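Local coordinates for protein beta subunit of photoactivated adenylyl cyclase (Beggiatoa sp. PS, PDB 5M27) that probably makes cyclic AMP from ATP in response to blue light, which a flavin-binding BLUF domain senses for the cyclase domain, at residues 158-163 against 203-208. Sequence-based numbering, arbitrary orientation.
Sequences FSDILA and GDCVMA. With CA (calcium ion), chain L.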
loop_
_atom_site.group_PDB
_atom_site.type_symbol
_atom_site.label_atom_id
_atom_site.label_comp_id
_atom_site.label_asym_id
_atom_site.label_seq_id
_atom_site.Cartn_x
_atom_site.Cartn_y
_atom_site.Cartn_z
ATOM N N PHE B 158 -11.957 10.341 9.818
ATOM C CA PHE B 158 -11.893 10.815 8.438
ATOM C C PHE B 158 -11.796 12.335 8.432
ATOM O O PHE B 158 -12.591 13.011 9.096
ATOM C CB PHE B 158 -13.124 10.400 7.630
ATOM C CG PHE B 158 -12.899 9.216 6.761
ATOM C CD1 PHE B 158 -12.140 9.325 5.632
ATOM C CD2 PHE B 158 -13.464 7.986 7.075
ATOM C CE1 PHE B 158 -11.913 8.232 4.826
ATOM C CE2 PHE B 158 -13.255 6.884 6.264
ATOM C CZ PHE B 158 -12.477 7.015 5.137
ATOM N N SER B 159 -10.856 12.870 7.659
ATOM C CA SER B 159 -10.753 14.310 7.453
ATOM C C SER B 159 -10.399 14.585 6.001
ATOM O O SER B 159 -9.776 13.749 5.329
ATOM C CB SER B 159 -9.704 14.972 8.379
ATOM O OG SER B 159 -8.368 14.684 7.999
ATOM N N ASP B 160 -10.808 15.752 5.505
ATOM C CA ASP B 160 -10.368 16.137 4.171
ATOM C C ASP B 160 -10.416 17.653 4.036
ATOM O O ASP B 160 -10.941 18.369 4.892
ATOM C CB ASP B 160 -11.181 15.423 3.074
ATOM C CG ASP B 160 -12.427 16.168 2.657
ATOM O OD1 ASP B 160 -13.057 16.796 3.516
ATOM O OD2 ASP B 160 -12.803 16.106 1.465
ATOM N N ILE B 161 -9.868 18.126 2.930
ATOM C CA ILE B 161 -9.640 19.551 2.732
ATOM C C ILE B 161 -10.921 20.192 2.211
ATOM O O ILE B 161 -11.560 19.657 1.302
ATOM C CB ILE B 161 -8.465 19.761 1.768
ATOM C CG1 ILE B 161 -7.186 19.181 2.404
ATOM C CG2 ILE B 161 -8.306 21.242 1.407
ATOM C CD1 ILE B 161 -5.960 19.212 1.478
ATOM N N LEU B 162 -11.302 21.322 2.802
ATOM C CA LEU B 162 -12.464 22.075 2.346
ATOM C C LEU B 162 -12.226 22.657 0.954
ATOM O O LEU B 162 -11.177 23.258 0.698
ATOM C CB LEU B 162 -12.764 23.219 3.305
ATOM C CG LEU B 162 -13.957 24.079 2.886
ATOM C CD1 LEU B 162 -15.242 23.269 3.062
ATOM C CD2 LEU B 162 -13.990 25.422 3.643
ATOM N N ALA B 163 -13.213 22.486 0.072
ATOM C CA ALA B 163 -13.229 23.096 -1.262
ATOM C C ALA B 163 -12.017 22.655 -2.071
ATOM O O ALA B 163 -11.427 23.427 -2.837
ATOM C CB ALA B 163 -13.309 24.627 -1.174
ATOM N N GLY B 203 -7.247 10.256 -2.115
ATOM C CA GLY B 203 -7.351 11.596 -2.651
ATOM C C GLY B 203 -6.842 12.545 -1.596
ATOM O O GLY B 203 -5.791 12.322 -0.984
ATOM N N ASP B 204 -7.598 13.601 -1.348
ATOM C CA ASP B 204 -7.213 14.512 -0.283
ATOM C C ASP B 204 -7.672 14.063 1.107
ATOM O O ASP B 204 -7.443 14.801 2.072
ATOM C CB ASP B 204 -7.746 15.909 -0.586
ATOM C CG ASP B 204 -9.247 15.961 -0.610
ATOM O OD1 ASP B 204 -9.856 15.223 -1.408
ATOM O OD2 ASP B 204 -9.825 16.772 0.135
ATOM N N CYS B 205 -8.287 12.886 1.246
ATOM C CA CYS B 205 -8.843 12.453 2.527
ATOM C C CYS B 205 -7.827 11.655 3.342
ATOM O O CYS B 205 -7.047 10.862 2.802
ATOM C CB CYS B 205 -10.109 11.608 2.331
ATOM S SG CYS B 205 -11.454 12.484 1.419
ATOM N N VAL B 206 -7.857 11.859 4.651
ATOM C CA VAL B 206 -7.011 11.124 5.582
ATOM C C VAL B 206 -7.933 10.189 6.363
ATOM O O VAL B 206 -8.904 10.643 6.988
ATOM C CB VAL B 206 -6.234 12.068 6.517
ATOM C CG1 VAL B 206 -5.320 11.279 7.477
ATOM C CG2 VAL B 206 -5.424 13.090 5.723
ATOM N N MET B 207 -7.665 8.888 6.283
ATOM C CA MET B 207 -8.393 7.873 7.042
ATOM C C MET B 207 -7.475 7.348 8.133
ATOM O O MET B 207 -6.313 7.057 7.866
ATOM C CB MET B 207 -8.852 6.726 6.139
ATOM C CG MET B 207 -9.678 5.660 6.821
ATOM S SD MET B 207 -9.950 4.207 5.750
ATOM C CE MET B 207 -10.771 3.085 6.870
ATOM N N ALA B 208 -7.999 7.229 9.352
ATOM C CA ALA B 208 -7.205 6.786 10.484
ATOM C C ALA B 208 -8.110 6.045 11.459
ATOM O O ALA B 208 -9.334 5.994 11.294
ATOM C CB ALA B 208 -6.504 7.970 11.170
HETATM CA CA CA L . -12.331 17.836 -0.376
HETATM O O HOH W 1 -11.843 16.199 -2.397
#
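Asp160 and Asp204 share one calcium ion through a single oxygen each, Asp160 OD2 at 2.6 Å and Asp204 OD2 at 2.8 Å, their carboxylate planes turned 42° apart. Ile161 O and a water also bind the ion. Asp204 OD2 also accepts a hydrogen bond from Ile161 N (3.1 Å), which arrives on its anti side and tilted from the carboxylate plane. With CG set between its backbone N and carbonyl carbon (chi1 64°), Asp204 turns its carboxylate to the opposing strand, while Asp160 OD1 forms a salt bridge with Arg287. Calcium here occupies a site that in class III nucleotide cyclases usually takes a magnesium or manganese cofactor, consistent with a catalytic role for the pair.

Beyond the metal, Ser159 and Val206 form an antiparallel hydrogen-bonded pair, with Ser159 N to Val206 O at 3.0 Å and Val206 N to Ser159 O at 2.8 Å. Cys205 SG packs on Asp160 CB at 3.4 Å. At the far end Met207 lays CG over one face of the Phe158 ring, 4.0 Å from the centroid, a CH-pi contact with SD placed obliquely as a Met-aromatic neighbour. Replacing Phe158 by an alanine removes the ring, which is likely to leave Met207 without its aromatic partner and open a gap beneath helix 274-285.

That helix covers Phe158 and Met207, whereas helix 173-193 packs on Ser159 and Val206, Ser159 OG hydrogen-bonded to Tyr183 OH. Strands 247-258 and 197-202 flank the pair, continuing the cyclase sheet beyond strands 150-161 and 205-211 respectively.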